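Long-range contacts in uncharacterized protein (PDB 4ZKQ), which probably acts as a viral decoy receptor that binds host chemokines, encoded by a rodent gammaherpesvirus: residues A[83-88]-A[141-146]; A[71-76]-A[164-169]. One frame throughout, in Å; residues are numbered along the deposited sequence.

Interaction 1 of 2, residues A[83-88]-A[141-146]; sequences ACLGRA and LGTEES
Two backbone hydrogen bonds join Gly86 to Gly142 and close the ring of a hydrogen-bonded antiparallel pair. Gly86 N reaches Gly142 O at 2.8 Å, the donor tilted 22° from the carbonyl plane, and Gly142 N returns a bond of 3.1 Å to Gly86 O with the donor almost in line with the acceptor's C=O. Toward the turn the backbones stay close. There Cys84 O, which lies 3.2 Å from Thr143 CA, makes a CA-H...O contact that keeps the backbones together beyond the Gly86-Gly142 pair. The segments lie on strands 85-94 and 132-143, neighbours in the mixed sheet of a beta-sandwich domain, and 143-146 form the type I turn that leads strand 132-143 into strand 147-152 of the other sheet. Ser146 N closes that turn on Thr143 O, while Glu145 N makes a weak bond to Thr143 OG1. Glycine suits position 142 because Ser146 OG occupies the side where a beta carbon would project. Thr143 holds its hydroxyl between backbone N and carbonyl carbon (chi1 70°), which puts CG2 beside the N; this methyl meets Ala83 O at 3.6 Å and Leu85 CD2 at 3.9 Å. The same Leu85 methyl rests against the Gly142 carbonyl. At the other end Leu141 CG is anti to the backbone N (chi1 170°), and its CD1 comes to 3.4 Å from Gly86 O. That methyl also lies over one face of the Arg87 guanidinium, toward its rim and 4.0 Å from NH1, so the leucine gives the long, extended arginine an apolar surface to lie across. Outside the two segments, the Glu144 carboxylate accepts from the backbone N of Thr80 and of Cys81, and Cys84 is disulfide-bonded to Cys81.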
loop_
_atom_site.group_PDB
_atom_site.type_symbol
_atom_site.label_atom_id
_atom_site.label_comp_id
_atom_site.label_asym_id
_atom_site.label_seq_id
_atom_site.Cartn_x
_atom_site.Cartn_y
_atom_site.Cartn_z
ATOM N N ALA A 83 9.344 -2.819 4.040
ATOM C CA ALA A 83 10.143 -3.983 3.659
ATOM C C ALA A 83 9.334 -5.279 3.604
ATOM O O ALA A 83 9.805 -6.274 3.057
ATOM C CB ALA A 83 11.310 -4.145 4.622
ATOM N N CYS A 84 8.123 -5.265 4.162
ATOM C CA CYS A 84 7.263 -6.456 4.181
ATOM C C CYS A 84 6.893 -6.905 2.769
ATOM O O CYS A 84 6.536 -6.087 1.926
ATOM C CB CYS A 84 5.987 -6.190 4.974
ATOM S SG CYS A 84 6.187 -6.102 6.785
ATOM N N LEU A 85 6.978 -8.206 2.514
ATOM C CA LEU A 85 6.531 -8.756 1.240
ATOM C C LEU A 85 5.019 -8.929 1.223
ATOM O O LEU A 85 4.408 -9.246 2.238
ATOM C CB LEU A 85 7.194 -10.103 0.966
ATOM C CG LEU A 85 8.669 -10.054 0.571
ATOM C CD1 LEU A 85 9.202 -11.468 0.445
ATOM C CD2 LEU A 85 8.855 -9.292 -0.729
ATOM N N GLY A 86 4.431 -8.729 0.050
ATOM C CA GLY A 86 3.011 -8.934 -0.141
ATOM C C GLY A 86 2.746 -9.418 -1.548
ATOM O O GLY A 86 3.643 -9.409 -2.387
ATOM N N ARG A 87 1.515 -9.851 -1.802
ATOM C CA ARG A 87 1.102 -10.258 -3.137
ATOM C C ARG A 87 0.084 -9.269 -3.672
ATOM O O ARG A 87 -0.897 -8.955 -3.000
ATOM C CB ARG A 87 0.520 -11.674 -3.114
ATOM C CG ARG A 87 1.515 -12.700 -2.577
ATOM C CD ARG A 87 1.017 -14.133 -2.675
ATOM N NE ARG A 87 1.993 -15.062 -2.107
ATOM C CZ ARG A 87 3.049 -15.536 -2.759
ATOM N NH1 ARG A 87 3.277 -15.181 -4.019
ATOM N NH2 ARG A 87 3.886 -16.370 -2.151
ATOM N N ALA A 88 0.337 -8.765 -4.873
ATOM C CA ALA A 88 -0.562 -7.812 -5.504
ATOM C C ALA A 88 -1.242 -8.436 -6.710
ATOM O O ALA A 88 -0.627 -9.196 -7.452
ATOM C CB ALA A 88 0.194 -6.562 -5.919
ATOM N N LEU A 141 4.628 -10.132 -6.834
ATOM C CA LEU A 141 5.124 -10.395 -5.496
ATOM C C LEU A 141 6.234 -9.405 -5.221
ATOM O O LEU A 141 7.214 -9.361 -5.949
ATOM C CB LEU A 141 5.634 -11.826 -5.377
ATOM C CG LEU A 141 6.412 -12.200 -4.116
ATOM C CD1 LEU A 141 5.536 -12.139 -2.887
ATOM C CD2 LEU A 141 6.985 -13.595 -4.288
ATOM N N GLY A 142 6.081 -8.604 -4.180
ATOM C CA GLY A 142 7.077 -7.593 -3.889
ATOM C C GLY A 142 6.791 -6.893 -2.587
ATOM O O GLY A 142 5.847 -7.241 -1.880
ATOM N N THR A 143 7.606 -5.896 -2.271
ATOM C CA THR A 143 7.413 -5.131 -1.052
ATOM C C THR A 143 6.378 -4.056 -1.290
ATOM O O THR A 143 5.940 -3.850 -2.423
ATOM C CB THR A 143 8.713 -4.471 -0.573
ATOM O OG1 THR A 143 9.070 -3.421 -1.482
ATOM C CG2 THR A 143 9.830 -5.484 -0.486
ATOM N N GLU A 144 6.000 -3.363 -0.218
ATOM C CA GLU A 144 5.060 -2.245 -0.296
ATOM C C GLU A 144 5.442 -1.156 -1.273
ATOM O O GLU A 144 4.571 -0.474 -1.815
ATOM C CB GLU A 144 4.912 -1.571 1.061
ATOM C CG GLU A 144 4.062 -2.296 2.055
ATOM C CD GLU A 144 3.750 -1.417 3.241
ATOM O OE1 GLU A 144 4.257 -0.271 3.296
ATOM O OE2 GLU A 144 3.003 -1.876 4.123
ATOM N N GLU A 145 6.745 -0.963 -1.452
ATOM C CA GLU A 145 7.265 0.133 -2.259
ATOM C C GLU A 145 7.287 -0.191 -3.751
ATOM O O GLU A 145 7.630 0.659 -4.575
ATOM C CB GLU A 145 8.676 0.489 -1.786
ATOM C CG GLU A 145 8.820 0.500 -0.270
ATOM C CD GLU A 145 10.048 1.254 0.193
ATOM O OE1 GLU A 145 11.059 0.599 0.523
ATOM O OE2 GLU A 145 9.998 2.501 0.224
ATOM N N SER A 146 6.914 -1.415 -4.101
ATOM C CA SER A 146 6.992 -1.850 -5.490
ATOM C C SER A 146 5.963 -1.162 -6.359
ATOM O O SER A 146 5.050 -0.502 -5.862
ATOM C CB SER A 146 6.817 -3.367 -5.584
ATOM O OG SER A 146 7.782 -4.019 -4.788
#

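Interaction 2 of 2, residues A[71-76]-A[164-169]; sequences AVLPLS and ALIHFK
The carbonyl oxygen of Leu75 is wedged against two side chains of the facing strand: Phe168 CB lies 3.4 Å from Leu75 O, and Ile166 CG2 lies 3.7 Å from it. Both approaches are packing contacts through carbon. Ile166 carries the middle of the contact by using its two arms differently. Chi1 of -66° sets CG1 anti to the carbonyl carbon, and chi2 of 171° extends the arm to CD1, which touches Leu73 CB at 3.7 Å and Pro74 O at the same distance. A beta-branched residue suits this place because its two arms meet different residues, CD1 Leu73 and Pro74, CG2 Leu75. The side chains of Leu73 and Ile166 cross obliquely, and Leu73 CD1 continues to Ala164 CB at 4.3 Å, where the small methyl accommodates the leucine tip. At the far end the CD1-CE1 side of the Phe168 ring meets Leu75 CB, with CD1 the nearer at 3.9 Å. All the touching residues are buried. The strand axes run 9.3 Å apart and 31° from parallel, the face-to-face packing of two layers in a beta sandwich. Strand 68-74 lies beside 63-65 and 147-152 in the four-stranded sheet; opposite it, strand 161-169 runs between 175-181, whose Trp180 covers Leu73 and Pro74, and 85-94, whose Leu90 adjoins Ala164 and Ile166.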
loop_
_atom_site.group_PDB
_atom_site.type_symbol
_atom_site.label_atom_id
_atom_site.label_comp_id
_atom_site.label_asym_id
_atom_site.label_seq_id
_atom_site.Cartn_x
_atom_site.Cartn_y
_atom_site.Cartn_z
ATOM N N ALA A 71 1.808 4.285 -17.499
ATOM C CA ALA A 71 1.319 4.584 -16.152
ATOM C C ALA A 71 2.174 3.845 -15.131
ATOM O O ALA A 71 2.585 2.707 -15.360
ATOM C CB ALA A 71 -0.136 4.192 -16.008
ATOM N N VAL A 72 2.448 4.507 -14.017
ATOM C CA VAL A 72 3.271 3.948 -12.958
ATOM C C VAL A 72 2.484 4.022 -11.662
ATOM O O VAL A 72 2.254 5.104 -11.128
ATOM C CB VAL A 72 4.607 4.698 -12.818
ATOM C CG1 VAL A 72 5.435 4.123 -11.676
ATOM C CG2 VAL A 72 5.388 4.631 -14.132
ATOM N N LEU A 73 2.072 2.858 -11.170
ATOM C CA LEU A 73 1.200 2.777 -10.000
ATOM C C LEU A 73 1.915 2.131 -8.812
ATOM O O LEU A 73 2.608 1.128 -8.970
ATOM C CB LEU A 73 -0.058 1.986 -10.352
ATOM C CG LEU A 73 -0.865 2.523 -11.526
ATOM C CD1 LEU A 73 -1.966 1.561 -11.885
ATOM C CD2 LEU A 73 -1.445 3.891 -11.208
ATOM N N PRO A 74 1.758 2.708 -7.613
ATOM C CA PRO A 74 2.332 2.056 -6.439
ATOM C C PRO A 74 1.498 0.849 -6.035
ATOM O O PRO A 74 0.272 0.930 -6.114
ATOM C CB PRO A 74 2.265 3.147 -5.375
ATOM C CG PRO A 74 1.042 3.920 -5.743
ATOM C CD PRO A 74 1.009 3.925 -7.251
ATOM N N LEU A 75 2.127 -0.240 -5.606
ATOM C CA LEU A 75 1.353 -1.391 -5.158
ATOM C C LEU A 75 0.651 -1.050 -3.844
ATOM O O LEU A 75 -0.419 -1.580 -3.561
ATOM C CB LEU A 75 2.230 -2.639 -5.028
ATOM C CG LEU A 75 2.791 -3.191 -6.349
ATOM C CD1 LEU A 75 3.333 -4.597 -6.149
ATOM C CD2 LEU A 75 1.777 -3.205 -7.487
ATOM N N SER A 76 1.236 -0.136 -3.067
ATOM C CA SER A 76 0.542 0.463 -1.926
ATOM C C SER A 76 0.846 1.966 -1.861
ATOM O O SER A 76 2.013 2.344 -1.863
ATOM C CB SER A 76 0.972 -0.226 -0.625
ATOM O OG SER A 76 0.353 0.371 0.502
ATOM N N ALA A 164 -8.037 0.970 -13.141
ATOM C CA ALA A 164 -7.205 -0.126 -12.682
ATOM C C ALA A 164 -7.296 -0.275 -11.169
ATOM O O ALA A 164 -7.065 0.670 -10.410
ATOM C CB ALA A 164 -5.770 0.084 -13.112
ATOM N N LEU A 165 -7.652 -1.483 -10.759
ATOM C CA LEU A 165 -7.629 -1.892 -9.366
ATOM C C LEU A 165 -6.311 -2.558 -9.041
ATOM O O LEU A 165 -5.850 -3.415 -9.794
ATOM C CB LEU A 165 -8.780 -2.866 -9.082
ATOM C CG LEU A 165 -8.753 -3.596 -7.735
ATOM C CD1 LEU A 165 -9.006 -2.630 -6.586
ATOM C CD2 LEU A 165 -9.755 -4.742 -7.726
ATOM N N ILE A 166 -5.710 -2.168 -7.922
ATOM C CA ILE A 166 -4.633 -2.943 -7.335
ATOM C C ILE A 166 -5.087 -3.425 -5.967
ATOM O O ILE A 166 -5.479 -2.640 -5.106
ATOM C CB ILE A 166 -3.333 -2.142 -7.221
ATOM C CG1 ILE A 166 -2.814 -1.810 -8.627
ATOM C CG2 ILE A 166 -2.284 -2.933 -6.436
ATOM C CD1 ILE A 166 -1.675 -0.848 -8.653
ATOM N N HIS A 167 -5.061 -4.739 -5.804
ATOM C CA HIS A 167 -5.303 -5.370 -4.527
ATOM C C HIS A 167 -3.952 -5.803 -4.004
ATOM O O HIS A 167 -3.284 -6.606 -4.648
ATOM C CB HIS A 167 -6.245 -6.571 -4.666
ATOM C CG HIS A 167 -6.541 -7.249 -3.375
ATOM N ND1 HIS A 167 -5.625 -8.075 -2.739
ATOM C CD2 HIS A 167 -7.626 -7.215 -2.572
ATOM C CE1 HIS A 167 -6.149 -8.517 -1.614
ATOM N NE2 HIS A 167 -7.365 -8.011 -1.486
ATOM N N PHE A 168 -3.530 -5.241 -2.877
ATOM C CA PHE A 168 -2.281 -5.639 -2.229
ATOM C C PHE A 168 -2.579 -6.401 -0.944
ATOM O O PHE A 168 -3.101 -5.835 0.026
ATOM C CB PHE A 168 -1.416 -4.411 -1.934
ATOM C CG PHE A 168 -0.026 -4.739 -1.444
ATOM C CD1 PHE A 168 0.968 -5.113 -2.332
ATOM C CD2 PHE A 168 0.288 -4.648 -0.104
ATOM C CE1 PHE A 168 2.251 -5.410 -1.881
ATOM C CE2 PHE A 168 1.564 -4.942 0.351
ATOM C CZ PHE A 168 2.543 -5.324 -0.537
ATOM N N LYS A 169 -2.283 -7.694 -0.948
ATOM C CA LYS A 169 -2.462 -8.508 0.247
ATOM C C LYS A 169 -1.202 -8.417 1.085
ATOM O O LYS A 169 -0.157 -8.960 0.723
ATOM C CB LYS A 169 -2.777 -9.965 -0.093
ATOM C CG LYS A 169 -3.204 -10.743 1.142
ATOM C CD LYS A 169 -3.710 -12.132 0.826
ATOM C CE LYS A 169 -4.507 -12.683 2.003
ATOM N NZ LYS A 169 -5.034 -14.051 1.741
#

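How the interactions relate
Interaction 1 joins neighbours within one sheet of the sandwich, whereas interaction 2 packs that sheet against the other; their centres are about 11 Å apart. Strand 161-169 connects them directly, since it is the next neighbour of 85-94: Arg87 O lies 2.8 Å from Lys169 N, probably a hydrogen bond, and Phe168 CZ packs 3.7 Å from Gly86 CA. A second link comes from the turn of interaction 1, where Ser146 O probably accepts from Leu75 N at 2.9 Å. Along the chain, interaction 1 is nested within the loop that interaction 2 closes.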